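Local coordinates for 3-oxoacyl-[acyl-carrier-protein] reductase (Sinorhizobium meliloti, PDB 3U9L) that probably reduces 3-oxoacyl groups carried on acyl carrier protein with NADPH, as a member of the short-chain dehydrogenase/reductase family, at residues 52-56 and 57-61; 72-75 and 76-80; 176-180 and 181-185; 246-249 and 250-254. All coordinates share one frame; numbering follows the deposited sequence.

Contact 1. Residues 52-56 and 57-61; sequences GFARD and NDVDL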
loop_
_atom_site.group_PDB
_atom_site.type_symbol
_atom_site.label_atom_id
_atom_site.label_comp_id
_atom_site.label_asym_id
_atom_site.label_seq_id
_atom_site.Cartn_x
_atom_site.Cartn_y
_atom_site.Cartn_z
ATOM N N GLY A 52 24.397 12.100 24.674
ATOM C CA GLY A 52 25.665 11.651 25.210
ATOM C C GLY A 52 26.621 11.265 24.099
ATOM O O GLY A 52 27.802 11.618 24.136
ATOM N N PHE A 53 26.122 10.506 23.113
ATOM C CA PHE A 53 26.919 10.151 21.930
ATOM C C PHE A 53 27.420 11.390 21.197
ATOM O O PHE A 53 28.572 11.463 20.803
ATOM C CB PHE A 53 26.094 9.309 20.929
ATOM C CG PHE A 53 26.840 9.007 19.644
ATOM C CD1 PHE A 53 26.813 9.902 18.571
ATOM C CD2 PHE A 53 27.571 7.804 19.523
ATOM C CE1 PHE A 53 27.488 9.630 17.402
ATOM C CE2 PHE A 53 28.265 7.507 18.361
ATOM C CZ PHE A 53 28.231 8.425 17.294
ATOM N N ALA A 54 26.551 12.358 20.986
ATOM C CA ALA A 54 26.913 13.569 20.240
ATOM C C ALA A 54 28.035 14.334 20.923
ATOM O O ALA A 54 28.942 14.840 20.256
ATOM C CB ALA A 54 25.723 14.474 20.102
ATOM N N ARG A 55 27.963 14.459 22.255
ATOM C CA ARG A 55 29.002 15.243 22.968
ATOM C C ARG A 55 30.281 14.425 23.071
ATOM O O ARG A 55 31.400 14.956 22.967
ATOM C CB ARG A 55 28.537 15.598 24.370
ATOM C CG ARG A 55 27.662 16.800 24.469
ATOM C CD ARG A 55 26.844 16.634 25.728
ATOM N NE ARG A 55 25.600 17.408 25.755
ATOM C CZ ARG A 55 24.479 16.970 26.344
ATOM N NH1 ARG A 55 24.457 15.753 26.916
ATOM N NH2 ARG A 55 23.385 17.728 26.325
ATOM N N ASP A 56 30.124 13.120 23.272
ATOM C CA ASP A 56 31.317 12.308 23.389
ATOM C C ASP A 56 32.109 12.313 22.091
ATOM O O ASP A 56 33.321 12.239 22.121
ATOM C CB ASP A 56 31.017 10.874 23.818
ATOM C CG ASP A 56 32.299 10.108 24.178
ATOM O OD1 ASP A 56 32.941 10.442 25.237
ATOM O OD2 ASP A 56 32.677 9.227 23.363
ATOM N N ASN A 57 31.431 12.420 20.948
ATOM C CA ASN A 57 32.134 12.336 19.685
ATOM C C ASN A 57 32.333 13.688 19.072
ATOM O O ASN A 57 32.975 13.808 18.031
ATOM C CB ASN A 57 31.382 11.451 18.709
ATOM C CG ASN A 57 31.444 10.021 19.103
ATOM O OD1 ASN A 57 32.473 9.405 18.979
ATOM N ND2 ASN A 57 30.355 9.492 19.622
ATOM N N ASP A 58 31.813 14.719 19.717
ATOM C CA ASP A 58 31.931 16.075 19.173
ATOM C C ASP A 58 31.358 16.192 17.742
ATOM O O ASP A 58 32.013 16.722 16.822
ATOM C CB ASP A 58 33.389 16.576 19.205
ATOM C CG ASP A 58 33.481 18.115 19.072
ATOM O OD1 ASP A 58 32.448 18.807 19.274
ATOM O OD2 ASP A 58 34.591 18.634 18.773
ATOM N N VAL A 59 30.105 15.770 17.581
ATOM C CA VAL A 59 29.422 15.843 16.287
ATOM C C VAL A 59 28.167 16.702 16.386
ATOM O O VAL A 59 27.568 16.851 17.472
ATOM C CB VAL A 59 29.022 14.457 15.774
ATOM C CG1 VAL A 59 30.238 13.646 15.391
ATOM C CG2 VAL A 59 28.138 13.715 16.799
ATOM N N ASP A 60 27.770 17.241 15.225
ATOM C CA ASP A 60 26.638 18.154 15.093
ATOM C C ASP A 60 25.327 17.361 14.957
ATOM O O ASP A 60 24.652 17.393 13.913
ATOM C CB ASP A 60 26.883 19.060 13.877
ATOM C CG ASP A 60 26.063 20.336 13.920
ATOM O OD1 ASP A 60 26.193 21.141 12.973
ATOM O OD2 ASP A 60 25.289 20.533 14.898
ATOM N N LEU A 61 25.013 16.618 16.018
ATOM C CA LEU A 61 23.807 15.820 16.141
ATOM C C LEU A 61 22.838 16.512 17.099
ATOM O O LEU A 61 23.164 16.729 18.270
ATOM C CB LEU A 61 24.158 14.403 16.645
ATOM C CG LEU A 61 23.021 13.374 16.822
ATOM C CD1 LEU A 61 22.177 13.317 15.633
ATOM C CD2 LEU A 61 23.589 12.002 16.988
HETATM O O HOH W 1 31.048 7.563 21.678
#

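Contact 2. Residues 72-75 and 76-80; sequences VSVD and RAIDQ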
loop_
_atom_site.group_PDB
_atom_site.type_symbol
_atom_site.label_atom_id
_atom_site.label_comp_id
_atom_site.label_asym_id
_atom_site.label_seq_id
_atom_site.Cartn_x
_atom_site.Cartn_y
_atom_site.Cartn_z
ATOM N N VAL A 72 0.539 20.136 13.550
ATOM C CA VAL A 72 1.058 21.263 14.337
ATOM C C VAL A 72 2.460 20.988 14.865
ATOM O O VAL A 72 3.357 21.819 14.713
ATOM C CB VAL A 72 0.102 21.628 15.491
ATOM C CG1 VAL A 72 0.837 22.486 16.550
ATOM C CG2 VAL A 72 -1.093 22.384 14.911
ATOM N N SER A 73 2.673 19.809 15.444
ATOM C CA SER A 73 4.020 19.405 15.817
ATOM C C SER A 73 5.028 19.436 14.648
ATOM O O SER A 73 6.129 19.981 14.751
ATOM C CB SER A 73 4.016 18.016 16.433
ATOM O OG SER A 73 5.328 17.719 16.877
ATOM N N VAL A 74 4.645 18.807 13.548
ATOM C CA VAL A 74 5.492 18.759 12.360
ATOM C C VAL A 74 5.850 20.168 11.906
ATOM O O VAL A 74 7.017 20.473 11.644
ATOM C CB VAL A 74 4.795 17.944 11.217
ATOM C CG1 VAL A 74 5.554 18.104 9.903
ATOM C CG2 VAL A 74 4.707 16.502 11.600
ATOM N N ASP A 75 4.849 21.038 11.789
ATOM C CA ASP A 75 5.068 22.399 11.259
ATOM C C ASP A 75 6.061 23.157 12.121
ATOM O O ASP A 75 6.987 23.769 11.637
ATOM C CB ASP A 75 3.773 23.210 11.232
ATOM C CG ASP A 75 2.835 22.827 10.071
ATOM O OD1 ASP A 75 3.247 22.093 9.160
ATOM O OD2 ASP A 75 1.661 23.257 10.087
ATOM N N ARG A 76 5.858 23.079 13.426
ATOM C CA ARG A 76 6.716 23.746 14.375
ATOM C C ARG A 76 8.150 23.325 14.191
ATOM O O ARG A 76 9.047 24.157 14.189
ATOM C CB ARG A 76 6.248 23.408 15.799
ATOM C CG ARG A 76 6.977 24.215 16.881
ATOM C CD ARG A 76 6.544 23.796 18.309
ATOM N NE ARG A 76 7.337 24.488 19.337
ATOM C CZ ARG A 76 8.531 24.078 19.775
ATOM N NH1 ARG A 76 9.088 22.966 19.276
ATOM N NH2 ARG A 76 9.171 24.783 20.708
ATOM N N ALA A 77 8.373 22.012 14.090
ATOM C CA ALA A 77 9.738 21.480 14.020
ATOM C C ALA A 77 10.412 21.896 12.719
ATOM O O ALA A 77 11.608 22.115 12.691
ATOM C CB ALA A 77 9.693 19.985 14.102
ATOM N N ILE A 78 9.653 21.934 11.623
ATOM C CA ILE A 78 10.213 22.354 10.331
ATOM C C ILE A 78 10.541 23.836 10.377
ATOM O O ILE A 78 11.588 24.254 9.911
ATOM C CB ILE A 78 9.236 22.089 9.159
ATOM C CG1 ILE A 78 9.021 20.583 8.987
ATOM C CG2 ILE A 78 9.716 22.785 7.829
ATOM C CD1 ILE A 78 10.228 19.817 8.735
ATOM N N ASP A 79 9.623 24.645 10.898
ATOM C CA ASP A 79 9.953 26.060 11.144
ATOM C C ASP A 79 11.196 26.287 11.994
ATOM O O ASP A 79 11.956 27.229 11.726
ATOM C CB ASP A 79 8.782 26.748 11.788
ATOM C CG ASP A 79 7.644 26.847 10.854
ATOM O OD1 ASP A 79 7.923 26.884 9.613
ATOM O OD2 ASP A 79 6.491 26.891 11.326
ATOM N N GLN A 80 11.427 25.424 13.001
ATOM C CA GLN A 80 12.675 25.589 13.781
ATOM C C GLN A 80 13.965 25.403 12.968
ATOM O O GLN A 80 14.891 26.217 13.044
ATOM C CB GLN A 80 12.688 24.711 15.036
ATOM C CG GLN A 80 11.883 25.362 16.162
ATOM C CD GLN A 80 11.544 24.391 17.292
ATOM O OE1 GLN A 80 11.921 23.212 17.259
ATOM N NE2 GLN A 80 10.806 24.884 18.298
#

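Contact 3. Residues 176-180 and 181-185; sequences RELSR and WGIET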
loop_
_atom_site.group_PDB
_atom_site.type_symbol
_atom_site.label_atom_id
_atom_site.label_comp_id
_atom_site.label_asym_id
_atom_site.label_seq_id
_atom_site.Cartn_x
_atom_site.Cartn_y
_atom_site.Cartn_z
ATOM N N ARG A 176 9.000 11.041 -9.224
ATOM C CA ARG A 176 8.683 11.593 -10.571
ATOM C C ARG A 176 8.178 13.030 -10.483
ATOM O O ARG A 176 8.523 13.875 -11.295
ATOM C CB ARG A 176 7.552 10.813 -11.252
ATOM C CG ARG A 176 7.767 9.341 -11.609
ATOM C CD ARG A 176 8.985 8.739 -11.092
ATOM N NE ARG A 176 8.955 7.283 -11.344
ATOM C CZ ARG A 176 10.042 6.518 -11.344
ATOM N NH1 ARG A 176 9.909 5.226 -11.621
ATOM N NH2 ARG A 176 11.262 7.044 -11.120
ATOM N N GLU A 177 7.304 13.274 -9.519
ATOM C CA GLU A 177 6.607 14.539 -9.434
ATOM C C GLU A 177 7.531 15.654 -8.914
ATOM O O GLU A 177 7.270 16.814 -9.148
ATOM C CB GLU A 177 5.365 14.412 -8.552
ATOM C CG GLU A 177 4.276 13.389 -9.050
ATOM C CD GLU A 177 3.059 13.341 -8.088
ATOM O OE1 GLU A 177 2.890 14.302 -7.310
ATOM O OE2 GLU A 177 2.278 12.344 -8.065
ATOM N N LEU A 178 8.617 15.303 -8.244
ATOM C CA LEU A 178 9.540 16.294 -7.756
ATOM C C LEU A 178 10.744 16.442 -8.667
ATOM O O LEU A 178 11.586 17.327 -8.433
ATOM C CB LEU A 178 10.071 15.915 -6.366
ATOM C CG LEU A 178 9.043 15.851 -5.223
ATOM C CD1 LEU A 178 9.711 15.319 -3.982
ATOM C CD2 LEU A 178 8.473 17.284 -4.993
ATOM N N SER A 179 10.911 15.536 -9.626
ATOM C CA SER A 179 12.169 15.584 -10.356
ATOM C C SER A 179 12.370 16.948 -11.137
ATOM O O SER A 179 13.503 17.426 -11.259
ATOM C CB SER A 179 12.338 14.399 -11.308
ATOM O OG SER A 179 11.317 14.489 -12.269
ATOM N N ARG A 180 11.304 17.508 -11.703
ATOM C CA ARG A 180 11.490 18.765 -12.478
ATOM C C ARG A 180 11.828 19.898 -11.519
ATOM O O ARG A 180 12.356 20.941 -11.934
ATOM C CB ARG A 180 10.277 19.073 -13.346
ATOM C CG ARG A 180 10.179 18.146 -14.579
ATOM C CD ARG A 180 8.980 18.503 -15.403
ATOM N NE ARG A 180 8.885 17.567 -16.509
ATOM C CZ ARG A 180 7.845 17.470 -17.336
ATOM N NH1 ARG A 180 6.811 18.287 -17.209
ATOM N NH2 ARG A 180 7.834 16.519 -18.272
ATOM N N TRP A 181 11.586 19.666 -10.219
ATOM C CA TRP A 181 11.966 20.656 -9.237
ATOM C C TRP A 181 13.398 20.494 -8.792
ATOM O O TRP A 181 13.830 21.215 -7.918
ATOM C CB TRP A 181 11.039 20.682 -8.033
ATOM C CG TRP A 181 9.578 20.941 -8.268
ATOM C CD1 TRP A 181 8.607 20.006 -8.599
ATOM C CD2 TRP A 181 8.876 22.183 -8.067
ATOM N NE1 TRP A 181 7.356 20.594 -8.633
ATOM C CE2 TRP A 181 7.496 21.927 -8.346
ATOM C CE3 TRP A 181 9.285 23.478 -7.710
ATOM C CZ2 TRP A 181 6.531 22.910 -8.237
ATOM C CZ3 TRP A 181 8.325 24.464 -7.632
ATOM C CH2 TRP A 181 6.944 24.168 -7.897
ATOM N N GLY A 182 14.152 19.594 -9.408
ATOM C CA GLY A 182 15.508 19.334 -8.996
ATOM C C GLY A 182 15.729 18.432 -7.762
ATOM O O GLY A 182 16.877 18.285 -7.298
ATOM N N ILE A 183 14.650 17.862 -7.214
ATOM C CA ILE A 183 14.728 17.062 -6.001
ATOM C C ILE A 183 14.953 15.563 -6.302
ATOM O O ILE A 183 14.246 14.957 -7.101
ATOM C CB ILE A 183 13.533 17.307 -5.084
ATOM C CG1 ILE A 183 13.599 18.763 -4.577
ATOM C CG2 ILE A 183 13.502 16.338 -3.878
ATOM C CD1 ILE A 183 12.210 19.207 -4.040
ATOM N N GLU A 184 15.979 15.020 -5.677
ATOM C CA GLU A 184 16.413 13.660 -5.906
ATOM C C GLU A 184 15.723 12.730 -4.902
ATOM O O GLU A 184 15.320 13.170 -3.826
ATOM C CB GLU A 184 17.921 13.583 -5.710
ATOM C CG GLU A 184 18.587 12.474 -6.530
ATOM C CD GLU A 184 20.122 12.656 -6.663
ATOM O OE1 GLU A 184 20.599 13.771 -6.256
ATOM O OE2 GLU A 184 20.806 11.691 -7.188
ATOM N N THR A 185 15.640 11.447 -5.237
ATOM C CA THR A 185 15.038 10.447 -4.364
ATOM C C THR A 185 15.920 9.215 -4.299
ATOM O O THR A 185 16.446 8.744 -5.332
ATOM C CB THR A 185 13.697 9.966 -4.908
ATOM O OG1 THR A 185 12.752 11.045 -4.875
ATOM C CG2 THR A 185 13.137 8.822 -4.035
#

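Contact 4. Residues 246-249 and 250-254; sequences DAIV and RVVGT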
loop_
_atom_site.group_PDB
_atom_site.type_symbol
_atom_site.label_atom_id
_atom_site.label_comp_id
_atom_site.label_asym_id
_atom_site.label_seq_id
_atom_site.Cartn_x
_atom_site.Cartn_y
_atom_site.Cartn_z
ATOM N N ASP A 246 25.116 2.531 7.256
ATOM C CA ASP A 246 26.292 2.792 6.432
ATOM C C ASP A 246 25.870 2.955 4.979
ATOM O O ASP A 246 26.439 3.765 4.280
ATOM C CB ASP A 246 27.338 1.690 6.578
ATOM C CG ASP A 246 27.920 1.619 8.014
ATOM O OD1 ASP A 246 28.275 2.703 8.628
ATOM O OD2 ASP A 246 27.969 0.466 8.523
ATOM N N ALA A 247 24.849 2.216 4.544
ATOM C CA ALA A 247 24.310 2.441 3.172
ATOM C C ALA A 247 23.807 3.845 3.024
ATOM O O ALA A 247 23.982 4.455 1.985
ATOM C CB ALA A 247 23.201 1.436 2.831
ATOM N N ILE A 248 23.185 4.387 4.065
ATOM C CA ILE A 248 22.655 5.752 3.965
ATOM C C ILE A 248 23.725 6.858 3.913
ATOM O O ILE A 248 23.603 7.835 3.167
ATOM C CB ILE A 248 21.619 6.043 5.070
ATOM C CG1 ILE A 248 20.394 5.198 4.792
ATOM C CG2 ILE A 248 21.250 7.564 5.078
ATOM C CD1 ILE A 248 19.410 5.158 5.928
ATOM N N VAL A 249 24.759 6.705 4.733
ATOM C CA VAL A 249 25.902 7.609 4.696
ATOM C C VAL A 249 26.489 7.594 3.294
ATOM O O VAL A 249 26.766 8.657 2.755
ATOM C CB VAL A 249 26.976 7.174 5.723
ATOM C CG1 VAL A 249 28.288 7.930 5.486
ATOM C CG2 VAL A 249 26.433 7.316 7.178
ATOM N N ARG A 250 26.646 6.404 2.697
ATOM C CA ARG A 250 27.125 6.302 1.294
ATOM C C ARG A 250 26.214 6.967 0.276
ATOM O O ARG A 250 26.694 7.618 -0.643
ATOM C CB ARG A 250 27.365 4.851 0.855
ATOM C CG ARG A 250 28.697 4.310 1.319
ATOM C CD ARG A 250 29.008 2.869 0.756
ATOM N NE ARG A 250 27.921 1.935 1.089
ATOM C CZ ARG A 250 27.963 1.025 2.059
ATOM N NH1 ARG A 250 29.068 0.883 2.820
ATOM N NH2 ARG A 250 26.887 0.268 2.272
ATOM N N VAL A 251 24.897 6.796 0.391
ATOM C CA VAL A 251 24.002 7.557 -0.509
ATOM C C VAL A 251 24.196 9.067 -0.386
ATOM O O VAL A 251 24.342 9.792 -1.388
ATOM C CB VAL A 251 22.526 7.193 -0.227
ATOM C CG1 VAL A 251 21.569 8.127 -0.965
ATOM C CG2 VAL A 251 22.268 5.720 -0.614
ATOM N N VAL A 252 24.140 9.553 0.849
ATOM C CA VAL A 252 24.301 10.979 1.091
ATOM C C VAL A 252 25.672 11.466 0.585
ATOM O O VAL A 252 25.764 12.517 0.008
ATOM C CB VAL A 252 24.108 11.337 2.577
ATOM C CG1 VAL A 252 24.567 12.737 2.818
ATOM C CG2 VAL A 252 22.641 11.190 2.947
ATOM N N GLY A 253 26.701 10.647 0.719
ATOM C CA GLY A 253 28.014 11.041 0.237
ATOM C C GLY A 253 28.267 10.876 -1.254
ATOM O O GLY A 253 29.362 11.197 -1.714
ATOM N N THR A 254 27.292 10.362 -2.016
ATOM C CA THR A 254 27.440 10.212 -3.462
ATOM C C THR A 254 27.117 11.538 -4.118
ATOM O O THR A 254 26.255 12.261 -3.628
ATOM C CB THR A 254 26.475 9.144 -3.988
ATOM O OG1 THR A 254 26.851 7.901 -3.427
ATOM C CG2 THR A 254 26.560 9.022 -5.515
#

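Contact 1. Residues 52-56 and 57-61
F53 and A54, in the last turns of helix 44-57, meet N57, V59 and L61 in a local helix-end contact, at the surface, where the chain swings into strand 61-65 at one border of the sheet. N57 grips F53 O twice: its backbone N donates to that oxygen at 3.0 Å and its amide ND2 donates to F53 O at 2.9 Å, the two reaching it from opposite faces of the carbonyl plane. Asparagine suits this place because it is short and ends in an N-H donor; with CG beside its own backbone N (chi1 -71°) the amide folds back onto the helix. ND2 of N57 also lies 3.1 Å above the plane of the F53 ring, over its centre, with ring and amide planes 46° apart. A water accepts from N57 ND2 and donates to D56 OD2, tying the two neighbours together. Farther along the ring, F53 CD1 meets L61 CD2 at 4.2 Å and F53 CE1 touches V59 CG2, while the small A54 lets its CB come within 3.8 Å of L61 CB. E23 and A26 of helix 16-27 continue this patch. With an alanine here in place of F53 the ring is gone, and the N57 amide, still bonded to the backbone oxygen, would probably be less firmly held, with a gap beside V59 and L61. The backbone closes the helix with a bond from V59 N to A54 O at 3.1 Å and a weak one from D58 N to R55 O, D58 taking positive phi: a Schellman motif, here leading from a helix into a strand of the Rossmann-type fold.

Contact 2. Residues 72-75 and 76-80
I78 turns CG1 beside its own backbone N (chi1 -65°), which lays that methylene 3.3 Å from V74 O, one helical turn back. D79 adopts a similar first torsion (chi1 -68°), which brings its carboxylate back over the same turn: D79 OD2 stands 3.2 Å from D75 O, two acceptors with no bond between them. The donor to that oxygen is the backbone, D79 N reaching D75 O at 2.9 Å in an almost straight bond (175°), just as I78 N donates to V74 O at 3.0 Å. On the inward side, V74 CG1 and I78 CG1 are loosely neighbours at 4.4 Å, a spacing of four residues that sets two branched apolar chains on one face. This is the pattern of an amphipathic helix flanking the sheet of a Rossmann-type fold: V74 and I78 face A128 of helix 108-136, and A77, whose small methyl permits close approach, rests on L64 and L66. The solvent side carries R76 and D79. R76 is extended from CG to NE, its CB passing 3.5 Å from V72 O before the chain runs outward, a fitting habit for a long charged residue at an exposed place. D75 also touches A128, and its OD1 takes a hydrogen bond from Q71 NE2, just before the segment; S73 OG is hydrogen-bonded to D67 N. D75 OD2 and D79 OD2 stay 6.2 Å apart, so the like charges of the two aspartates probably repel only mildly.

Contact 3. Residues 176-180 and 181-185
The W181 indole takes the carbonyl oxygen of E177 at its edge, in the ring plane, with E177 O 3.5 Å from W181 CD1; L178 CA and the carbonyl carbon of R180 approach the ring obliquely. CG of W181 lies beside its backbone N (chi1 -58°), which swings the indole back along the end of helix 158-179. R134 makes a cation-pi contact with this ring, and Y215 of the second subunit meets it edge-to-face. Next to it along the chain, the backbone forms a type I turn from S179 to G182. G182 N donates to S179 O at 2.9 Å, and W181 N donates to L178 O at 2.9 Å from well above the carbonyl plane; a weak bond from I183 N reaches the same L178 oxygen. G182 has positive phi (79°), where a CB would jam against the preceding carbonyl, so glycine fits. L178 CD1 packs on I183 CG2 at 3.9 Å, both side chains resting on L141, a packing that joins helix to strand in the beta-alpha-beta unit of 139-144, 158-179 and 183-190. A leucine at W181 would probably leave R134 without its aromatic partner and Y215 of the second subunit without a ring to meet. The electropositive rim of the indole probably favours E177 O, and its pi cloud is consistent with a cation nearby; the dimer link rests on Y215 and on N220 ND2, which donates to E177 O, both of the second subunit.

Contact 4. Residues 246-249 and 250-254
R250 folds back over the preceding turn so that its guanidinium lies flat above D246 O, which stands 3.8 Å from the plane, under its centre. A bend at chi3 (-55°) turns the group toward the helix, and NH2 of R250 comes 3.5 Å from A247 CA, close to the A247 methyl; a small residue there suits the flat group's approach. The D246 carboxylate points elsewhere, with D246 OD2 5.8 Å from R250 NH1, so the pair is no salt bridge. On the buried side I248 CG2 and V252 CG2, one turn apart, are loose neighbours at 4.4 Å, both residues touching L25 of helix 16-27 and I142 of the sheet. V251 sets CG2 3.4 Å from A247 O, and both V251 and A247 pack on V263. Regular backbone bonds run up to G253 N, which donates to V249 O at 2.8 Å as helix 242-252 ends. The carbonyls that follow find other donors: T254 OG1 serves R250 O at 2.8 Å, R259 NE joins T254 N at V251 O, and R259 NH2 serves V252 O. The positive charge of R259 probably also favours the negative end of the helix dipole.

Contacts 1 to 4 follow one another along the chain, and none touches another. Contact 1 closes helix 44-57 before border strand 61-65, contact 2 lies on the next helix, 71-85, contact 3 joins helix 158-179 to strand 183-190, and contact 4 ends helix 242-252 ahead of strand 262-265, the other border strand. All four lie on, or at the ends of, helices packed around one seven-stranded parallel sheet. Centres of contacts 1 and 3 lie farthest apart, about 33 Å, and those of contacts 3 and 4 lie closest, about 19 Å. Helix 16-27 borders both contacts 1 and 4. Contact 3 alone meets the second subunit, so it links the fold to the dimer.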